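Local coordinates for protein hydrogen peroxide-inducible genes activator (Corynebacterium glutamicum, PDB 6G1D) that probably senses hydrogen peroxide and, as a LysR-type transcription factor, binds DNA to control peroxide-responsive genes, at residues Q14-F18 / A44-L48; E135-K139 / D204-S208; D181-A185 / E196-L200; N271-V276 / T320-V325. The protein carries 1 engineered substitution. All coordinates share one frame; numbering follows the deposited sequence.

Interaction 1 (Q14-F18 / A44-L48); sequences QLRTF and ALVAL
Leu48 pushes its CD2 methyl against the 14-18 helix, and its two methyls make the apolar side-chain contacts with Phe18 and Leu15. With CG anti to the backbone N (chi1 -177°), the side chain crosses the gap so that CD2 lies 3.7 Å from Phe18 CB; the same methyl rests on the carbonyl oxygen of Gln14, which already accepts the helical bond from Phe18 N. CD1, the other branch, meets Leu15 CD2 more loosely, at 4.4 Å. Thr17 packs beside this, with its CG2 within 4.1 Å of Leu45 CB and its OG1 alongside the methyl of Ala44.

The amide side chain of Gln14 works through its carbon skeleton and its polar end. It runs extended beyond CG, laying NE2 3.6 Å from Ala47 CB, and its OE1 is hydrogen-bonded to Tyr8 OH. No hydrogen bond joins the two helices, whose short segments cross at -107° with axes 8.8 Å apart; the methyls of Ala44 and Ala47 face helix 12-24 at this crossing. Such steep packing of a first helix, 12-24, on the probable recognition helix, 38-52, is characteristic of the winged helix-turn-helix domain of LysR-type regulators.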
loop_
_atom_site.group_PDB
_atom_site.type_symbol
_atom_site.label_atom_id
_atom_site.label_comp_id
_atom_site.label_asym_id
_atom_site.label_seq_id
_atom_site.Cartn_x
_atom_site.Cartn_y
_atom_site.Cartn_z
ATOM N N GLN B 14 10.944 -34.564 -19.082
ATOM C CA GLN B 14 11.686 -34.881 -17.874
ATOM C C GLN B 14 11.566 -33.796 -16.843
ATOM O O GLN B 14 11.427 -34.075 -15.659
ATOM C CB GLN B 14 13.165 -35.135 -18.222
ATOM C CG GLN B 14 13.372 -36.498 -18.905
ATOM C CD GLN B 14 14.680 -36.603 -19.661
ATOM O OE1 GLN B 14 15.462 -35.642 -19.784
ATOM N NE2 GLN B 14 14.942 -37.809 -20.134
ATOM N N LEU B 15 11.625 -32.543 -17.282
ATOM C CA LEU B 15 11.459 -31.420 -16.377
ATOM C C LEU B 15 10.072 -31.399 -15.768
ATOM O O LEU B 15 9.951 -31.103 -14.568
ATOM C CB LEU B 15 11.788 -30.100 -17.069
ATOM C CG LEU B 15 13.281 -29.922 -17.467
ATOM C CD1 LEU B 15 13.452 -28.563 -18.140
ATOM C CD2 LEU B 15 14.189 -30.033 -16.276
ATOM N N ARG B 16 9.029 -31.698 -16.562
ATOM C CA ARG B 16 7.659 -31.765 -16.019
ATOM C C ARG B 16 7.586 -32.821 -14.928
ATOM O O ARG B 16 7.037 -32.578 -13.855
ATOM C CB ARG B 16 6.613 -32.049 -17.103
ATOM C CG ARG B 16 6.388 -30.816 -17.991
ATOM C CD ARG B 16 5.187 -30.779 -18.915
ATOM N NE ARG B 16 5.464 -31.328 -20.246
ATOM C CZ ARG B 16 5.842 -30.659 -21.349
ATOM N NH1 ARG B 16 6.000 -29.319 -21.392
ATOM N NH2 ARG B 16 6.020 -31.361 -22.477
ATOM N N THR B 17 8.176 -33.985 -15.163
ATOM C CA THR B 17 8.223 -35.011 -14.135
ATOM C C THR B 17 8.869 -34.527 -12.853
ATOM O O THR B 17 8.332 -34.730 -11.772
ATOM C CB THR B 17 8.923 -36.301 -14.639
ATOM O OG1 THR B 17 8.060 -36.985 -15.514
ATOM C CG2 THR B 17 9.273 -37.245 -13.497
ATOM N N PHE B 18 10.030 -33.908 -12.973
ATOM C CA PHE B 18 10.731 -33.389 -11.782
ATOM C C PHE B 18 9.876 -32.375 -11.011
ATOM O O PHE B 18 9.734 -32.459 -9.801
ATOM C CB PHE B 18 12.065 -32.748 -12.230
ATOM C CG PHE B 18 12.764 -31.940 -11.192
ATOM C CD1 PHE B 18 12.891 -32.395 -9.877
ATOM C CD2 PHE B 18 13.349 -30.716 -11.529
ATOM C CE1 PHE B 18 13.572 -31.642 -8.942
ATOM C CE2 PHE B 18 13.995 -29.965 -10.579
ATOM C CZ PHE B 18 14.100 -30.440 -9.297
ATOM N N ALA B 44 11.647 -41.508 -16.186
ATOM C CA ALA B 44 11.894 -40.121 -16.579
ATOM C C ALA B 44 12.747 -39.399 -15.540
ATOM O O ALA B 44 13.691 -38.686 -15.890
ATOM C CB ALA B 44 10.578 -39.370 -16.792
ATOM N N LEU B 45 12.423 -39.576 -14.261
ATOM C CA LEU B 45 13.193 -38.924 -13.208
ATOM C C LEU B 45 14.621 -39.465 -13.172
ATOM O O LEU B 45 15.548 -38.687 -13.067
ATOM C CB LEU B 45 12.549 -39.126 -11.846
ATOM C CG LEU B 45 13.333 -38.561 -10.644
ATOM C CD1 LEU B 45 13.455 -37.053 -10.733
ATOM C CD2 LEU B 45 12.760 -39.057 -9.324
ATOM N N VAL B 46 14.795 -40.781 -13.233
ATOM C CA VAL B 46 16.130 -41.414 -13.181
ATOM C C VAL B 46 16.955 -41.040 -14.423
ATOM O O VAL B 46 18.142 -40.837 -14.323
ATOM C CB VAL B 46 16.030 -42.972 -12.983
ATOM C CG1 VAL B 46 17.347 -43.696 -13.242
ATOM C CG2 VAL B 46 15.502 -43.289 -11.587
ATOM N N ALA B 47 16.324 -40.916 -15.577
ATOM C CA ALA B 47 17.006 -40.438 -16.794
ATOM C C ALA B 47 17.521 -39.015 -16.593
ATOM O O ALA B 47 18.649 -38.700 -16.980
ATOM C CB ALA B 47 16.086 -40.508 -18.011
ATOM N N LEU B 48 16.700 -38.162 -15.978
ATOM C CA LEU B 48 17.108 -36.805 -15.654
ATOM C C LEU B 48 18.285 -36.798 -14.660
ATOM O O LEU B 48 19.282 -36.125 -14.879
ATOM C CB LEU B 48 15.921 -36.003 -15.107
ATOM C CG LEU B 48 16.168 -34.530 -14.784
ATOM C CD1 LEU B 48 16.631 -33.729 -15.980
ATOM C CD2 LEU B 48 14.879 -33.927 -14.241
#

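Interaction 2 (E135-K139 / D204-S208); sequences EDQTK and DDGHS. Engineered in segment 204-208: Ser208 (natural residue Cys). With SO4 (sulfate ion), chain M.
The imidazole of His207 receives Gln137 OE1 over one face, the oxygen standing 2.9 Å above the ring plane and shifted toward its NE2 rim. Asp204 O lies at the ring edge, in plane, and a sulfate oxygen is also met at the edge. The amide of Gln137 is turned 79° to the ring; although OE1 is near NE2, it comes from above, and the angle is too poor for a hydrogen bond. An extended Gln137 chain brings the amide here, passing along the carbonyl of Gly206, with CD 3.5 Å from Gly206 O.

No direct hydrogen bond crosses; two waters bridge the segments. One joins Thr138 OG1 (2.7 Å) to Ser208 OG (2.9 Å), and the other runs from Gly206 O to the backbone N of Lys139. An Asx turn, Gly206 N to Asp204 OD2 at 3.1 Å, shapes the 204-207 turn, while Asp204 OD1 pairs with Arg233.

The sulfate, probably from the crystallisation liquor, takes a straight bond from Ser208 N to its O2 (3.0 Å, 163°), with Thr109 OG1 and Leu209 N as further partners. An anion held by backbone N-H groups at the start of helix 208-219 is typical of helix N-terminal anion sites; here it adjoins engineered Ser208, which replaces a cysteine probably used for peroxide sensing in OxyR.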
loop_
_atom_site.group_PDB
_atom_site.type_symbol
_atom_site.label_atom_id
_atom_site.label_comp_id
_atom_site.label_asym_id
_atom_site.label_seq_id
_atom_site.Cartn_x
_atom_site.Cartn_y
_atom_site.Cartn_z
ATOM N N GLU B 135 -8.816 -5.392 -14.694
ATOM C CA GLU B 135 -9.732 -4.313 -14.369
ATOM C C GLU B 135 -8.945 -3.396 -13.440
ATOM O O GLU B 135 -8.543 -3.816 -12.362
ATOM C CB GLU B 135 -10.955 -4.853 -13.643
ATOM C CG GLU B 135 -11.939 -3.776 -13.245
ATOM C CD GLU B 135 -13.118 -4.298 -12.441
ATOM O OE1 GLU B 135 -12.904 -5.182 -11.567
ATOM O OE2 GLU B 135 -14.238 -3.790 -12.647
ATOM N N ASP B 136 -8.696 -2.166 -13.858
ATOM C CA ASP B 136 -7.931 -1.223 -13.026
ATOM C C ASP B 136 -8.196 0.179 -13.526
ATOM O O ASP B 136 -8.721 0.381 -14.603
ATOM C CB ASP B 136 -6.416 -1.547 -13.055
ATOM C CG ASP B 136 -5.684 -1.200 -11.714
ATOM O OD1 ASP B 136 -6.103 -0.287 -10.962
ATOM O OD2 ASP B 136 -4.658 -1.842 -11.408
ATOM N N GLN B 137 -7.851 1.159 -12.704
ATOM C CA GLN B 137 -8.053 2.567 -13.034
ATOM C C GLN B 137 -7.092 2.999 -14.140
ATOM O O GLN B 137 -6.041 2.373 -14.381
ATOM C CB GLN B 137 -7.869 3.417 -11.775
ATOM C CG GLN B 137 -8.979 3.161 -10.753
ATOM C CD GLN B 137 -8.730 3.795 -9.375
ATOM O OE1 GLN B 137 -9.639 3.848 -8.559
ATOM N NE2 GLN B 137 -7.514 4.271 -9.110
ATOM N N THR B 138 -7.473 4.100 -14.772
ATOM C CA THR B 138 -6.875 4.583 -16.004
ATOM C C THR B 138 -5.349 4.730 -15.949
ATOM O O THR B 138 -4.639 4.243 -16.827
ATOM C CB THR B 138 -7.556 5.914 -16.393
ATOM O OG1 THR B 138 -9.005 5.713 -16.562
ATOM C CG2 THR B 138 -6.967 6.460 -17.669
ATOM N N LYS B 139 -4.854 5.409 -14.918
ATOM C CA LYS B 139 -3.418 5.679 -14.756
ATOM C C LYS B 139 -2.646 4.359 -14.688
ATOM O O LYS B 139 -1.593 4.233 -15.320
ATOM C CB LYS B 139 -3.184 6.536 -13.502
ATOM C CG LYS B 139 -1.719 6.880 -13.226
ATOM C CD LYS B 139 -1.493 7.517 -11.855
ATOM C CE LYS B 139 -0.003 7.797 -11.663
ATOM N NZ LYS B 139 0.290 8.332 -10.314
ATOM N N ASP B 204 -14.056 8.095 -5.639
ATOM C CA ASP B 204 -12.884 8.946 -5.327
ATOM C C ASP B 204 -12.175 9.412 -6.614
ATOM O O ASP B 204 -12.512 8.969 -7.718
ATOM C CB ASP B 204 -11.902 8.248 -4.378
ATOM C CG ASP B 204 -11.297 7.018 -4.985
ATOM O OD1 ASP B 204 -11.899 5.954 -4.758
ATOM O OD2 ASP B 204 -10.311 7.110 -5.761
ATOM N N ASP B 205 -11.202 10.309 -6.448
ATOM C CA ASP B 205 -10.477 10.985 -7.540
ATOM C C ASP B 205 -9.723 10.073 -8.528
ATOM O O ASP B 205 -9.369 10.519 -9.610
ATOM C CB ASP B 205 -9.388 11.936 -6.926
ATOM C CG ASP B 205 -9.958 13.068 -6.138
ATOM O OD1 ASP B 205 -11.138 13.047 -5.757
ATOM O OD2 ASP B 205 -9.207 14.046 -5.909
ATOM N N GLY B 206 -9.435 8.830 -8.147
ATOM C CA GLY B 206 -8.792 7.882 -9.047
ATOM C C GLY B 206 -9.657 7.369 -10.210
ATOM O O GLY B 206 -9.131 6.761 -11.146
ATOM N N HIS B 207 -10.967 7.614 -10.168
ATOM C CA HIS B 207 -11.898 7.103 -11.177
ATOM C C HIS B 207 -12.211 8.199 -12.175
ATOM O O HIS B 207 -12.541 9.325 -11.790
ATOM C CB HIS B 207 -13.173 6.621 -10.481
ATOM C CG HIS B 207 -12.944 5.464 -9.563
ATOM N ND1 HIS B 207 -13.073 4.141 -9.958
ATOM C CD2 HIS B 207 -12.553 5.432 -8.267
ATOM C CE1 HIS B 207 -12.825 3.350 -8.923
ATOM N NE2 HIS B 207 -12.494 4.105 -7.892
ATOM N N SER B 208 -12.117 7.895 -13.461
ATOM C CA SER B 208 -12.466 8.884 -14.509
ATOM C C SER B 208 -13.947 9.363 -14.437
ATOM O O SER B 208 -14.262 10.492 -14.829
ATOM C CB SER B 208 -12.172 8.326 -15.917
ATOM O OG SER B 208 -12.969 7.172 -16.194
HETATM S S SO4 M . -13.300 4.597 -13.817
HETATM O O1 SO4 M . -14.158 3.541 -14.776
HETATM O O2 SO4 M . -11.748 5.089 -14.328
HETATM O O3 SO4 M . -14.366 5.872 -13.687
HETATM O O4 SO4 M . -13.124 3.786 -12.429
HETATM O O HOH W 1 -10.992 6.552 -18.234
HETATM O O HOH W 2 -6.378 6.720 -12.360
#

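Interaction 3 (D181-A185 / E196-L200); sequences DHPFA and EDLDL
His182 and Phe184 converge on Leu198 because their first torsions differ: the imidazole is carried opposite the backbone N (chi1 -177°), whereas the phenyl ring is swung opposite the carbonyl carbon (chi1 -61°). From the first and third positions of one turn, both rings thus reach the same methyl, Leu198 CD2. It touches the far end of the imidazole, 3.6 Å from His182 CE1 and equally near NE2, and lies 3.8 Å from Phe184 CD2. In both cases the approach is oblique, so one branch of the leucine serves as the shared apolar contact of two rings.

Farther out on the phenyl ring, the carboxylate of Asp197 comes to the edge. Its OD2 lies in the ring plane, 3.9 Å from Phe184 CZ, with the carboxylate turned 54° against the ring. No hydrogen bond spans the two segments, and the contact is carried by these van der Waals approaches.

The imidazole is also flanked within its own turn. Pro183 CD sits over one of its faces, 3.4 Å above the plane, and Phe184 CB lies at its edge. Leu190 and Ala194 add to the surroundings of the phenyl ring, while Ser250 touches Leu198. The arrangement is that of a type I beta turn, closed by the bond from Ala185 N to His182 O, packed against a later part of the same long connection between strand 164-179 and helix 208-219 in the LysR substrate-binding domain.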
loop_
_atom_site.group_PDB
_atom_site.type_symbol
_atom_site.label_atom_id
_atom_site.label_comp_id
_atom_site.label_asym_id
_atom_site.label_seq_id
_atom_site.Cartn_x
_atom_site.Cartn_y
_atom_site.Cartn_z
ATOM N N ASP B 181 -37.798 8.247 -3.151
ATOM C CA ASP B 181 -38.600 9.407 -2.703
ATOM C C ASP B 181 -38.022 10.800 -3.094
ATOM O O ASP B 181 -38.569 11.805 -2.736
ATOM C CB ASP B 181 -38.848 9.314 -1.191
ATOM C CG ASP B 181 -37.587 9.495 -0.357
ATOM O OD1 ASP B 181 -36.485 9.622 -0.916
ATOM O OD2 ASP B 181 -37.659 9.441 0.887
ATOM N N HIS B 182 -36.943 10.847 -3.870
ATOM C CA HIS B 182 -36.359 12.105 -4.268
ATOM C C HIS B 182 -37.258 12.801 -5.261
ATOM O O HIS B 182 -37.930 12.169 -6.070
ATOM C CB HIS B 182 -34.949 11.887 -4.837
ATOM C CG HIS B 182 -34.230 13.150 -5.211
ATOM N ND1 HIS B 182 -34.279 13.731 -6.456
ATOM C CD2 HIS B 182 -33.416 13.928 -4.460
ATOM C CE1 HIS B 182 -33.531 14.821 -6.449
ATOM N NE2 HIS B 182 -33.010 14.970 -5.246
ATOM N N PRO B 183 -37.300 14.148 -5.202
ATOM C CA PRO B 183 -38.223 14.843 -6.132
ATOM C C PRO B 183 -37.965 14.715 -7.647
ATOM O O PRO B 183 -38.862 14.914 -8.447
ATOM C CB PRO B 183 -38.114 16.307 -5.674
ATOM C CG PRO B 183 -36.852 16.384 -4.829
ATOM C CD PRO B 183 -36.798 15.045 -4.150
ATOM N N PHE B 184 -36.736 14.445 -8.040
ATOM C CA PHE B 184 -36.386 14.167 -9.442
ATOM C C PHE B 184 -36.713 12.761 -9.929
ATOM O O PHE B 184 -36.658 12.557 -11.116
ATOM C CB PHE B 184 -34.908 14.445 -9.741
ATOM C CG PHE B 184 -34.468 15.874 -9.524
ATOM C CD1 PHE B 184 -35.389 16.927 -9.365
ATOM C CD2 PHE B 184 -33.115 16.182 -9.555
ATOM C CE1 PHE B 184 -34.958 18.222 -9.195
ATOM C CE2 PHE B 184 -32.694 17.499 -9.411
ATOM C CZ PHE B 184 -33.620 18.503 -9.177
ATOM N N ALA B 185 -37.093 11.846 -9.046
ATOM C CA ALA B 185 -37.533 10.515 -9.468
ATOM C C ALA B 185 -38.416 10.512 -10.732
ATOM O O ALA B 185 -39.431 11.139 -10.773
ATOM C CB ALA B 185 -38.226 9.822 -8.318
ATOM N N GLU B 196 -27.094 21.300 -9.063
ATOM C CA GLU B 196 -26.943 22.128 -7.886
ATOM C C GLU B 196 -27.794 21.604 -6.744
ATOM O O GLU B 196 -27.438 21.725 -5.595
ATOM C CB GLU B 196 -27.346 23.555 -8.206
ATOM C CG GLU B 196 -26.496 24.603 -7.517
ATOM C CD GLU B 196 -26.586 24.537 -6.012
ATOM O OE1 GLU B 196 -25.562 24.752 -5.335
ATOM O OE2 GLU B 196 -27.685 24.263 -5.504
ATOM N N ASP B 197 -28.952 21.071 -7.084
ATOM C CA ASP B 197 -29.902 20.568 -6.118
ATOM C C ASP B 197 -29.635 19.149 -5.641
ATOM O O ASP B 197 -30.443 18.622 -4.866
ATOM C CB ASP B 197 -31.314 20.623 -6.723
ATOM C CG ASP B 197 -31.725 22.022 -7.139
ATOM O OD1 ASP B 197 -31.291 23.016 -6.501
ATOM O OD2 ASP B 197 -32.512 22.090 -8.110
ATOM N N LEU B 198 -28.560 18.517 -6.110
ATOM C CA LEU B 198 -28.209 17.164 -5.677
ATOM C C LEU B 198 -27.046 17.223 -4.725
ATOM O O LEU B 198 -26.141 18.050 -4.890
ATOM C CB LEU B 198 -27.821 16.291 -6.889
ATOM C CG LEU B 198 -28.930 16.174 -7.937
ATOM C CD1 LEU B 198 -28.493 15.362 -9.130
ATOM C CD2 LEU B 198 -30.155 15.542 -7.325
ATOM N N ASP B 199 -27.065 16.351 -3.718
ATOM C CA ASP B 199 -25.858 16.051 -2.952
ATOM C C ASP B 199 -25.213 14.884 -3.669
ATOM O O ASP B 199 -25.625 13.746 -3.454
ATOM C CB ASP B 199 -26.191 15.692 -1.492
ATOM C CG ASP B 199 -26.732 16.885 -0.714
ATOM O OD1 ASP B 199 -27.709 16.688 0.031
ATOM O OD2 ASP B 199 -26.209 18.023 -0.870
ATOM N N LEU B 200 -24.229 15.175 -4.507
ATOM C CA LEU B 200 -23.595 14.141 -5.320
ATOM C C LEU B 200 -22.679 13.268 -4.492
ATOM O O LEU B 200 -21.844 13.784 -3.753
ATOM C CB LEU B 200 -22.820 14.759 -6.488
ATOM C CG LEU B 200 -23.670 15.481 -7.510
ATOM C CD1 LEU B 200 -22.727 16.217 -8.476
ATOM C CD2 LEU B 200 -24.596 14.486 -8.229
#

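Interaction 4 (N271-V276 / T320-V325); sequences NFNSDV and TLKQNV
Lys322, in the C-terminal tail, plugs a type I beta turn that runs from Asn273 to Val276 where the long strand 267-287 is interrupted. Its ammonium group collects oxygens from both sides of the contact. The shortest bond across it runs from Lys322 NZ to Val276 O (2.7 Å), nearly along the C=O axis at 164°; a weak one reaches Asn273 O at 3.3 Å. Two more acceptors come from the tail itself: Lys322 NZ lies 2.8 Å from Asn324 OD1, above that carbonyl plane, and 3.0 Å from Gln323 O. Bends at chi2 (68°) and chi4 (64°) curl the chain back to reach them. A buried charge is thus surrounded by carbonyl oxygens, which would probably favour its protonated form. On the way, CD passes over Phe272 O and CE over Phe272 CB.

Asn271 meets the start of the 320-325 segment. ND2 gives Thr320 O a weak bond of 3.0 Å, its main polar partner being Gln188 OE1, and OD1 accepts from a water 2.6 Å away, which in turn accepts from Lys322 N. A second water connects Phe272 O with Gln323 N. Beside the turn, the CA of Ser274 points its hydrogen almost straight at Gln323 O, 3.5 Å off.

Around this patch, Ile175 and Val176 of strand 164-179 back Asn271 and Phe272, and Asp173 of that strand touches Lys322 and binds Asn324 ND2. Arg187 and Leu190 bond to the backbone of Asn271, Leu190 also to that of Asn273, while Glu191 and Leu192 touch Val276; the tail itself arrives from helix 293-316.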
loop_
_atom_site.group_PDB
_atom_site.type_symbol
_atom_site.label_atom_id
_atom_site.label_comp_id
_atom_site.label_asym_id
_atom_site.label_seq_id
_atom_site.Cartn_x
_atom_site.Cartn_y
_atom_site.Cartn_z
ATOM N N ASN B 271 -33.383 11.795 -16.127
ATOM C CA ASN B 271 -32.492 12.220 -17.200
ATOM C C ASN B 271 -32.569 13.697 -17.472
ATOM O O ASN B 271 -33.588 14.339 -17.222
ATOM C CB ASN B 271 -32.818 11.470 -18.501
ATOM C CG ASN B 271 -32.328 10.037 -18.476
ATOM O OD1 ASN B 271 -31.116 9.802 -18.496
ATOM N ND2 ASN B 271 -33.255 9.083 -18.399
ATOM N N PHE B 272 -31.488 14.213 -18.038
ATOM C CA PHE B 272 -31.455 15.548 -18.570
ATOM C C PHE B 272 -32.237 15.576 -19.867
ATOM O O PHE B 272 -32.413 14.534 -20.504
ATOM C CB PHE B 272 -30.020 15.996 -18.802
ATOM C CG PHE B 272 -29.192 16.000 -17.558
ATOM C CD1 PHE B 272 -29.381 16.988 -16.604
ATOM C CD2 PHE B 272 -28.220 15.050 -17.363
ATOM C CE1 PHE B 272 -28.634 16.982 -15.436
ATOM C CE2 PHE B 272 -27.471 15.028 -16.207
ATOM C CZ PHE B 272 -27.675 15.995 -15.239
ATOM N N ASN B 273 -32.698 16.774 -20.245
ATOM C CA ASN B 273 -33.467 16.959 -21.476
ATOM C C ASN B 273 -32.599 16.718 -22.726
ATOM O O ASN B 273 -31.369 16.641 -22.639
ATOM C CB ASN B 273 -34.196 18.316 -21.508
ATOM C CG ASN B 273 -33.284 19.520 -21.580
ATOM O OD1 ASN B 273 -32.573 19.741 -22.550
ATOM N ND2 ASN B 273 -33.363 20.342 -20.568
ATOM N N SER B 274 -33.278 16.598 -23.859
ATOM C CA SER B 274 -32.688 16.284 -25.155
ATOM C C SER B 274 -31.526 17.177 -25.584
ATOM O O SER B 274 -30.593 16.679 -26.196
ATOM C CB SER B 274 -33.769 16.298 -26.255
ATOM O OG SER B 274 -34.760 15.327 -26.024
ATOM N N ASP B 275 -31.584 18.464 -25.243
ATOM C CA ASP B 275 -30.542 19.456 -25.584
ATOM C C ASP B 275 -29.274 19.381 -24.735
ATOM O O ASP B 275 -28.285 20.016 -25.071
ATOM C CB ASP B 275 -31.080 20.904 -25.451
ATOM C CG ASP B 275 -32.156 21.236 -26.456
ATOM O OD1 ASP B 275 -31.850 21.234 -27.665
ATOM O OD2 ASP B 275 -33.297 21.538 -26.033
ATOM N N VAL B 276 -29.297 18.643 -23.629
ATOM C CA VAL B 276 -28.128 18.539 -22.748
ATOM C C VAL B 276 -27.255 17.340 -23.139
ATOM O O VAL B 276 -27.740 16.255 -23.381
ATOM C CB VAL B 276 -28.557 18.384 -21.285
ATOM C CG1 VAL B 276 -27.337 18.176 -20.377
ATOM C CG2 VAL B 276 -29.403 19.582 -20.848
ATOM N N THR B 320 -36.269 4.461 -18.357
ATOM C CA THR B 320 -36.247 5.306 -19.536
ATOM C C THR B 320 -34.844 5.849 -19.657
ATOM O O THR B 320 -34.272 6.248 -18.655
ATOM C CB THR B 320 -37.263 6.457 -19.407
ATOM O OG1 THR B 320 -38.555 5.891 -19.199
ATOM C CG2 THR B 320 -37.315 7.348 -20.671
ATOM N N LEU B 321 -34.290 5.806 -20.875
ATOM C CA LEU B 321 -32.944 6.258 -21.150
ATOM C C LEU B 321 -32.913 7.671 -21.707
ATOM O O LEU B 321 -33.887 8.150 -22.232
ATOM C CB LEU B 321 -32.269 5.300 -22.126
ATOM C CG LEU B 321 -32.221 3.832 -21.636
ATOM C CD1 LEU B 321 -31.518 2.981 -22.682
ATOM C CD2 LEU B 321 -31.614 3.683 -20.244
ATOM N N LYS B 322 -31.768 8.327 -21.581
ATOM C CA LYS B 322 -31.565 9.644 -22.157
ATOM C C LYS B 322 -31.913 9.655 -23.637
ATOM O O LYS B 322 -31.545 8.748 -24.370
ATOM C CB LYS B 322 -30.094 10.048 -21.956
ATOM C CG LYS B 322 -29.636 11.351 -22.589
ATOM C CD LYS B 322 -30.279 12.566 -21.908
ATOM C CE LYS B 322 -29.441 13.817 -22.149
ATOM N NZ LYS B 322 -29.397 14.149 -23.581
ATOM N N GLN B 323 -32.609 10.697 -24.053
ATOM C CA GLN B 323 -32.895 10.975 -25.454
ATOM C C GLN B 323 -31.928 12.058 -25.903
ATOM O O GLN B 323 -31.624 12.970 -25.128
ATOM C CB GLN B 323 -34.336 11.497 -25.607
ATOM C CG GLN B 323 -35.412 10.555 -25.114
ATOM C CD GLN B 323 -35.311 9.163 -25.737
ATOM O OE1 GLN B 323 -35.216 8.151 -25.023
ATOM N NE2 GLN B 323 -35.321 9.105 -27.069
ATOM N N ASN B 324 -31.433 11.945 -27.132
ATOM C CA ASN B 324 -30.488 12.914 -27.692
ATOM C C ASN B 324 -31.075 13.446 -29.017
ATOM O O ASN B 324 -31.523 12.654 -29.844
ATOM C CB ASN B 324 -29.102 12.267 -27.849
ATOM C CG ASN B 324 -28.509 11.802 -26.511
ATOM O OD1 ASN B 324 -28.213 12.623 -25.647
ATOM N ND2 ASN B 324 -28.331 10.495 -26.337
ATOM N N VAL B 325 -31.172 14.774 -29.152
ATOM C CA VAL B 325 -31.782 15.451 -30.334
ATOM C C VAL B 325 -33.171 14.899 -30.710
ATOM O O VAL B 325 -34.204 15.334 -30.195
ATOM C CB VAL B 325 -30.872 15.395 -31.603
ATOM C CG1 VAL B 325 -31.228 16.522 -32.573
ATOM C CG2 VAL B 325 -29.388 15.458 -31.238
HETATM O O HOH W 3 -29.957 7.661 -19.432
HETATM O O HOH W 4 -34.012 12.594 -22.106
#

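In the fold
Interaction 1 is the buried contact of the set and stands alone in the DNA-binding part, its centre about 47 Å from that of interaction 2. It joins two helices by apolar packing. The other three, toward the regulatory part, join loops, turns or helix starts, with exposed residues in interactions 3 and 4. Interaction 2, a surface contact of mostly partly exposed residues, relies on waters and an anion at a helix start; interaction 3, nested in the chain loop closed by interaction 2, uses rings around a methyl. Interaction 4 replaces packing with a lysine gripped by carbonyls. Interactions 3 and 4, about 17 Å apart between centres, both draw on Leu190, which touches Phe184 and Phe272.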